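Local atomic coordinates of hypothetical aldose 1-epimerase (Klebsiella pneumoniae subsp. pneumoniae MGH 78578, PDB entry 3TY1), a protein that probably binds carbohydrate, as expected of a galactose mutarotase-like supersandwich protein, while its putative aldose 1-epimerase activity remains unproven. Residues L266-E269 with N270-L274; L352-S355 with A356-A359. One frame throughout, in Å; residues are numbered along the deposited sequence.

Interaction 1. Residues L266-E269 with N270-L274; sequences LADE and NHQTL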
loop_
_atom_site.group_PDB
_atom_site.type_symbol
_atom_site.label_atom_id
_atom_site.label_comp_id
_atom_site.label_asym_id
_atom_site.label_seq_id
_atom_site.Cartn_x
_atom_site.Cartn_y
_atom_site.Cartn_z
ATOM N N LEU A 266 -36.934 -5.721 18.057
ATOM C CA LEU A 266 -37.489 -5.913 19.414
ATOM C C LEU A 266 -36.544 -6.862 20.150
ATOM O O LEU A 266 -35.803 -7.626 19.521
ATOM C CB LEU A 266 -38.876 -6.519 19.341
ATOM C CG LEU A 266 -39.943 -5.604 18.756
ATOM C CD1 LEU A 266 -41.150 -6.442 18.358
ATOM C CD2 LEU A 266 -40.294 -4.485 19.770
ATOM N N ALA A 267 -36.530 -6.784 21.467
ATOM C CA ALA A 267 -35.635 -7.612 22.305
ATOM C C ALA A 267 -36.428 -8.258 23.428
ATOM O O ALA A 267 -37.466 -7.760 23.778
ATOM C CB ALA A 267 -34.534 -6.744 22.910
ATOM N N ASP A 268 -35.927 -9.358 24.002
ATOM C CA ASP A 268 -36.538 -9.954 25.199
ATOM C C ASP A 268 -36.174 -9.058 26.404
ATOM O O ASP A 268 -35.488 -8.046 26.248
ATOM C CB ASP A 268 -36.106 -11.446 25.358
ATOM C CG ASP A 268 -34.613 -11.643 25.722
ATOM O OD1 ASP A 268 -33.883 -10.697 26.092
ATOM O OD2 ASP A 268 -34.168 -12.807 25.667
ATOM N N GLU A 269 -36.575 -9.452 27.607
ATOM C CA GLU A 269 -36.349 -8.635 28.812
ATOM C C GLU A 269 -34.881 -8.528 29.242
ATOM O O GLU A 269 -34.549 -7.703 30.078
ATOM C CB GLU A 269 -37.195 -9.143 30.002
ATOM C CG GLU A 269 -36.702 -10.462 30.668
ATOM C CD GLU A 269 -37.559 -11.664 30.331
ATOM O OE1 GLU A 269 -37.523 -12.081 29.144
ATOM O OE2 GLU A 269 -38.267 -12.165 31.261
ATOM N N ASN A 270 -34.020 -9.393 28.708
ATOM C CA ASN A 270 -32.581 -9.323 28.948
ATOM C C ASN A 270 -31.857 -8.624 27.781
ATOM O O ASN A 270 -30.641 -8.706 27.679
ATOM C CB ASN A 270 -32.035 -10.736 29.156
ATOM C CG ASN A 270 -32.750 -11.462 30.276
ATOM O OD1 ASN A 270 -33.176 -12.599 30.104
ATOM N ND2 ASN A 270 -32.938 -10.790 31.405
ATOM N N HIS A 271 -32.625 -7.932 26.933
ATOM C CA HIS A 271 -32.131 -7.099 25.819
ATOM C C HIS A 271 -31.503 -7.917 24.714
ATOM O O HIS A 271 -30.744 -7.395 23.924
ATOM C CB HIS A 271 -31.144 -6.030 26.298
ATOM C CG HIS A 271 -31.650 -5.216 27.439
ATOM N ND1 HIS A 271 -32.423 -4.092 27.261
ATOM C CD2 HIS A 271 -31.498 -5.369 28.776
ATOM C CE1 HIS A 271 -32.734 -3.589 28.444
ATOM N NE2 HIS A 271 -32.192 -4.350 29.380
ATOM N N GLN A 272 -31.831 -9.197 24.655
ATOM C CA GLN A 272 -31.303 -10.073 23.649
ATOM C C GLN A 272 -32.344 -10.164 22.546
ATOM O O GLN A 272 -33.564 -10.212 22.823
ATOM C CB GLN A 272 -31.035 -11.468 24.213
ATOM C CG GLN A 272 -30.057 -11.532 25.393
ATOM C CD GLN A 272 -28.762 -10.812 25.114
ATOM O OE1 GLN A 272 -27.990 -11.217 24.238
ATOM N NE2 GLN A 272 -28.520 -9.724 25.857
ATOM N N THR A 273 -31.869 -10.183 21.300
ATOM C CA THR A 273 -32.726 -10.415 20.159
ATOM C C THR A 273 -32.102 -11.504 19.275
ATOM O O THR A 273 -30.982 -11.937 19.531
ATOM C CB THR A 273 -32.992 -9.125 19.383
ATOM O OG1 THR A 273 -34.093 -9.336 18.490
ATOM C CG2 THR A 273 -31.757 -8.685 18.614
ATOM N N LEU A 274 -32.844 -11.939 18.258
ATOM C CA LEU A 274 -32.452 -13.078 17.430
ATOM C C LEU A 274 -32.943 -12.818 16.027
ATOM O O LEU A 274 -34.111 -12.473 15.842
ATOM C CB LEU A 274 -33.070 -14.371 18.002
ATOM C CG LEU A 274 -32.679 -15.757 17.541
ATOM C CD1 LEU A 274 -31.193 -15.994 17.764
ATOM C CD2 LEU A 274 -33.504 -16.831 18.257
HETATM O O HOH W 1 -32.417 -13.777 27.335
#
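Asp268 OD1 draws the turn together by accepting from two backbone amides, Asn270 N at 2.9 Å and Gln272 N at 2.9 Å. The two donors come from opposite faces of the carboxylate, each about 50° out of its plane, so OD1 is gripped from both faces. A chi1 of 69°, with CG between the backbone N and carbonyl carbon, swings the carboxylate back over the following residues. Beneath it the backbone closes as well: His271 N donates to Asp268 O over 2.9 Å, and Asp268 N reaches Gln272 O in a nearly straight bond of 2.8 Å. Where the strand begins, Thr273 OG1 donates to Leu266 O at 2.6 Å, arriving almost in line with the carbonyl bond.

The outer side is looser. Glu269 and Asn270 lie side by side, their flat groups 17° apart, with Glu269 CG 3.8 Å from Asn270 ND2. A water links Asp268 OD2 to Asn270 OD1, and a bound methylpentanediol also bonds OD2. Gln272, bent at chi2, carries its amide away from 266-269, where NE2 bonds Asn270 O and Asp291. The motif is a type I beta turn from Asp268 to His271 with an Asx turn at Asp268, at the reversal into strand 272-278.

Interaction 2. Residues L352-S355 with A356-A359; sequences LHDS and AQVA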
loop_
_atom_site.group_PDB
_atom_site.type_symbol
_atom_site.label_atom_id
_atom_site.label_comp_id
_atom_site.label_asym_id
_atom_site.label_seq_id
_atom_site.Cartn_x
_atom_site.Cartn_y
_atom_site.Cartn_z
ATOM N N LEU A 352 -28.040 -23.826 11.933
ATOM C CA LEU A 352 -29.262 -24.592 12.128
ATOM C C LEU A 352 -29.280 -25.657 11.039
ATOM O O LEU A 352 -29.163 -25.346 9.833
ATOM C CB LEU A 352 -30.467 -23.641 12.034
ATOM C CG LEU A 352 -30.436 -22.315 12.855
ATOM C CD1 LEU A 352 -31.583 -21.409 12.442
ATOM C CD2 LEU A 352 -30.436 -22.564 14.372
ATOM N N HIS A 353 -29.324 -26.930 11.436
ATOM C CA HIS A 353 -29.144 -28.026 10.450
ATOM C C HIS A 353 -30.269 -29.060 10.478
ATOM O O HIS A 353 -30.107 -30.147 9.952
ATOM C CB HIS A 353 -27.768 -28.681 10.610
ATOM C CG HIS A 353 -27.496 -29.237 11.982
ATOM N ND1 HIS A 353 -27.808 -30.530 12.338
ATOM C CD2 HIS A 353 -26.930 -28.672 13.077
ATOM C CE1 HIS A 353 -27.453 -30.734 13.600
ATOM N NE2 HIS A 353 -26.923 -29.618 14.074
ATOM N N ASP A 354 -31.385 -28.745 11.127
ATOM C CA ASP A 354 -32.592 -29.562 10.980
ATOM C C ASP A 354 -33.853 -28.733 11.247
ATOM O O ASP A 354 -33.767 -27.600 11.728
ATOM C CB ASP A 354 -32.522 -30.885 11.778
ATOM C CG ASP A 354 -32.524 -30.688 13.290
ATOM O OD1 ASP A 354 -33.031 -29.660 13.784
ATOM O OD2 ASP A 354 -32.031 -31.599 13.992
ATOM N N SER A 355 -35.008 -29.318 10.934
ATOM C CA SER A 355 -36.312 -28.644 11.078
ATOM C C SER A 355 -36.597 -28.194 12.494
ATOM O O SER A 355 -37.047 -27.068 12.687
ATOM C CB SER A 355 -37.440 -29.529 10.567
ATOM O OG SER A 355 -37.231 -29.788 9.186
ATOM N N ALA A 356 -36.287 -29.053 13.464
ATOM C CA ALA A 356 -36.533 -28.762 14.883
ATOM C C ALA A 356 -35.747 -27.557 15.335
ATOM O O ALA A 356 -36.252 -26.735 16.098
ATOM C CB ALA A 356 -36.218 -30.014 15.773
ATOM N N GLN A 357 -34.497 -27.436 14.867
ATOM C CA GLN A 357 -33.680 -26.261 15.208
ATOM C C GLN A 357 -34.217 -24.982 14.622
ATOM O O GLN A 357 -34.279 -23.964 15.324
ATOM C CB GLN A 357 -32.213 -26.444 14.794
ATOM C CG GLN A 357 -31.492 -27.438 15.658
ATOM C CD GLN A 357 -30.094 -27.732 15.178
ATOM O OE1 GLN A 357 -29.572 -27.090 14.256
ATOM N NE2 GLN A 357 -29.460 -28.704 15.815
ATOM N N VAL A 358 -34.576 -25.007 13.344
ATOM C CA VAL A 358 -35.217 -23.843 12.721
ATOM C C VAL A 358 -36.550 -23.469 13.443
ATOM O O VAL A 358 -36.837 -22.282 13.678
ATOM C CB VAL A 358 -35.457 -24.093 11.201
ATOM C CG1 VAL A 358 -36.329 -23.004 10.581
ATOM C CG2 VAL A 358 -34.080 -24.257 10.451
ATOM N N ALA A 359 -37.353 -24.483 13.796
ATOM C CA ALA A 359 -38.665 -24.264 14.436
ATOM C C ALA A 359 -38.487 -23.590 15.796
ATOM O O ALA A 359 -39.231 -22.652 16.130
ATOM C CB ALA A 359 -39.443 -25.580 14.554
#
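Asp354 N-caps helix 355-369; Gln357, three residues on, supplies the capped amide, and its side chain reaches back separately to His353. The capping bond runs from Gln357 N to Asp354 OD1, 2.9 Å long with an angle of 158° at the hydrogen, and meets the oxygen nearly along its C-O bond. With chi1 at 67°, Asp354 turns its carboxylate toward the first helical amides.

The Gln357 side chain crosses that of Asp354 at about a right angle, and its CG packs against OD1 of Asp354 at 3.3 Å. Extended beyond CG, it runs back past the cap to the preceding loop. There Gln357 OE1 accepts from His353 N over 2.8 Å, the donor lying above the amide plane, so one end of the glutamine side chain is fixed to the backbone before the helix. The amide stands almost perpendicular to the imidazole, 86° between planes, with Gln357 CD over one ring face and toward its rim. Phe77 stacks with the His353 ring.

Below the polar layer, buried Leu352 and Val358 join the end of strand 342-352 to the helix. Regular helical bonding starts with Val358 N to Asp354 O and Ala359 N to Ser355 O. The apolar pair closes with Leu352 CB 4.0 Å from Val358 CG2.

Both interactions are local contacts where one element gives way to the next, and in each an aspartate carboxylate accepts from the backbone: two amides in interaction 1, one in interaction 2. Interaction 1 is a surface turn between strands 259-265 and 272-278, with water and a methylpentanediol, probably from the crystallisation liquor, on its outer side and no apolar side-chain pair between its segments. Interaction 2, partly buried, joins strand 342-352 to helix 355-369 and adds a leucine-valine contact to its polar cap. The centres of interactions 1 and 2 lie 21 Å apart, and they do not touch. The same elements nevertheless connect them: strands 272-278 and 342-352 both flank strand 285-291, and helix 355-369 packs on Leu266 and Leu274.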